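Local coordinates for protein L-asparaginase I (Vibrio cholerae, PDB 2OCD) that probably catalyses the hydrolysis of L-asparagine to L-aspartate and ammonium, working as a homotetramer, at residues A2-I6 against R43-L48. Where two conformers were deposited one is given. Numbering follows the deposited sequence.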
loop_
_atom_site.group_PDB
_atom_site.type_symbol
_atom_site.label_atom_id
_atom_site.label_comp_id
_atom_site.label_asym_id
_atom_site.label_seq_id
_atom_site.Cartn_x
_atom_site.Cartn_y
_atom_site.Cartn_z
ATOM N N ALA B 2 10.546 -1.246 -39.899
ATOM C CA ALA B 2 9.933 0.082 -40.186
ATOM C C ALA B 2 9.022 0.478 -39.025
ATOM O O ALA B 2 8.161 -0.308 -38.568
ATOM C CB ALA B 2 9.145 0.075 -41.516
ATOM N N ARG B 3 9.247 1.716 -38.566
ATOM C CA ARG B 3 8.478 2.363 -37.511
ATOM C C ARG B 3 6.970 2.387 -37.725
ATOM O O ARG B 3 6.476 2.462 -38.856
ATOM C CB ARG B 3 8.887 3.827 -37.346
ATOM C CG ARG B 3 10.275 4.046 -36.831
ATOM C CD ARG B 3 10.719 5.492 -37.057
ATOM N NE ARG B 3 10.536 6.335 -35.880
ATOM C CZ ARG B 3 10.912 7.619 -35.809
ATOM N NH1 ARG B 3 11.472 8.237 -36.857
ATOM N NH2 ARG B 3 10.722 8.295 -34.687
ATOM N N LYS B 4 6.293 2.441 -36.582
ATOM C CA LYS B 4 4.871 2.517 -36.468
ATOM C C LYS B 4 4.507 3.999 -36.625
ATOM O O LYS B 4 5.375 4.861 -36.515
ATOM C CB LYS B 4 4.424 1.988 -35.084
ATOM C CG LYS B 4 5.200 0.761 -34.511
ATOM C CD LYS B 4 6.532 1.125 -33.784
ATOM C CE LYS B 4 7.024 0.067 -32.754
ATOM N NZ LYS B 4 7.429 -1.254 -33.327
ATOM N N HIS B 5 3.229 4.285 -36.887
ATOM C CA HIS B 5 2.712 5.666 -37.008
ATOM C C HIS B 5 1.389 5.811 -36.209
ATOM O O HIS B 5 0.402 5.177 -36.547
ATOM C CB HIS B 5 2.444 6.018 -38.477
ATOM C CG HIS B 5 2.369 7.486 -38.743
ATOM N ND1 HIS B 5 2.891 8.061 -39.881
ATOM C CD2 HIS B 5 1.893 8.509 -37.992
ATOM C CE1 HIS B 5 2.723 9.372 -39.826
ATOM N NE2 HIS B 5 2.121 9.670 -38.696
ATOM N N ILE B 6 1.369 6.664 -35.186
ATOM C CA ILE B 6 0.183 6.838 -34.302
ATOM C C ILE B 6 -0.466 8.177 -34.538
ATOM O O ILE B 6 0.206 9.190 -34.744
ATOM C CB ILE B 6 0.523 6.726 -32.806
ATOM C CG1 ILE B 6 1.386 5.474 -32.575
ATOM C CG2 ILE B 6 -0.741 6.655 -31.962
ATOM C CD1 ILE B 6 0.637 4.109 -32.863
ATOM N N ARG B 43 12.558 10.317 -31.755
ATOM C CA ARG B 43 13.725 9.486 -31.616
ATOM C C ARG B 43 13.343 8.137 -32.165
ATOM O O ARG B 43 12.171 7.752 -32.108
ATOM C CB ARG B 43 14.181 9.395 -30.139
ATOM C CG ARG B 43 13.108 8.899 -29.198
ATOM C CD ARG B 43 13.541 8.992 -27.769
ATOM N NE ARG B 43 14.591 8.018 -27.528
ATOM C CZ ARG B 43 15.542 8.118 -26.600
ATOM N NH1 ARG B 43 15.592 9.140 -25.751
ATOM N NH2 ARG B 43 16.453 7.181 -26.534
ATOM N N PRO B 44 14.343 7.409 -32.676
ATOM C CA PRO B 44 14.142 6.191 -33.476
ATOM C C PRO B 44 13.234 5.174 -32.815
ATOM O O PRO B 44 12.479 4.486 -33.479
ATOM C CB PRO B 44 15.570 5.639 -33.612
ATOM C CG PRO B 44 16.420 6.855 -33.573
ATOM C CD PRO B 44 15.780 7.712 -32.520
ATOM N N GLU B 45 13.293 5.090 -31.504
ATOM C CA GLU B 45 12.564 4.053 -30.812
ATOM C C GLU B 45 11.169 4.541 -30.432
ATOM O O GLU B 45 10.440 3.827 -29.788
ATOM C CB GLU B 45 13.354 3.568 -29.598
ATOM C CG GLU B 45 13.977 4.687 -28.741
ATOM C CD GLU B 45 15.400 5.129 -29.192
ATOM O OE1 GLU B 45 16.346 4.333 -29.144
ATOM O OE2 GLU B 45 15.589 6.295 -29.586
HETATM N N MSE B 46 10.814 5.758 -30.819
HETATM C CA MSE B 46 9.451 6.241 -30.696
HETATM C C MSE B 46 8.794 6.013 -32.048
HETATM O O MSE B 46 9.496 5.940 -33.039
HETATM C CB MSE B 46 9.401 7.733 -30.321
HETATM C CG MSE B 46 9.693 8.013 -28.834
HETATM SE SE MSE B 46 8.327 7.305 -27.533
HETATM C CE MSE B 46 6.782 8.485 -27.870
ATOM N N PRO B 47 7.451 5.889 -32.088
ATOM C CA PRO B 47 6.764 5.829 -33.369
ATOM C C PRO B 47 6.590 7.230 -33.945
ATOM O O PRO B 47 6.544 8.222 -33.200
ATOM C CB PRO B 47 5.401 5.256 -33.001
ATOM C CG PRO B 47 5.171 5.807 -31.640
ATOM C CD PRO B 47 6.503 5.839 -30.951
ATOM N N LEU B 48 6.495 7.313 -35.266
ATOM C CA LEU B 48 6.011 8.537 -35.904
ATOM C C LEU B 48 4.627 8.886 -35.309
ATOM O O LEU B 48 3.925 8.019 -34.806
ATOM C CB LEU B 48 5.888 8.333 -37.429
ATOM C CG LEU B 48 7.176 8.168 -38.261
ATOM C CD1 LEU B 48 6.818 7.994 -39.730
ATOM C CD2 LEU B 48 8.078 9.356 -38.084
#
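The guanidinium of R3 holds the carbonyl of M46, a selenomethionine here, through two hydrogen bonds, R3 NE to M46 O and R3 NH2 to M46 O, each 3.1 Å. R3 thus donates to a main-chain carbonyl at the end of a type I turn spanning R43 to M46, closed by M46 N to R43 O at 2.7 Å. Within the turn, E45 OE2 forms a salt bridge with R43 NE, two residues earlier, at 2.9 Å, while R43 NH2 is hydrogen-bonded to A122 O of a second subunit. Beyond the turn, the two segments begin a parallel pairing with a single bridge, H5 to L48. I6 N donates to L48 O at 2.9 Å and nearly straight, whereas the bond from L48 N to K4 O, 3.0 Å, is weak. H5 CA comes 3.4 Å from L48 O in a CA-H...O contact. On the face these two share, L48 CB rests over the imidazole in a CH-pi contact, 3.9 Å from the ring centroid; H5 NE2 is hydrogen-bonded to T50 OG1, two residues along from L48 on strand 48-58. L48 also spreads CD2 over one face of the R3 guanidinium, 3.8 Å from R3 NH1, with P44 CA over the opposite face. P47 packs its CG 3.9 Å from I6 CG1, and both I6 and M46 touch L136 of helix 127-141. Strands 5-12 and 48-58 therefore begin pairing, at one edge of the N-terminal domain's mixed sheet as counted within this chain, through one sound main-chain bond and one weak one, and R3 adds two side-chain bonds in the preceding loop, where no strand pairing exists.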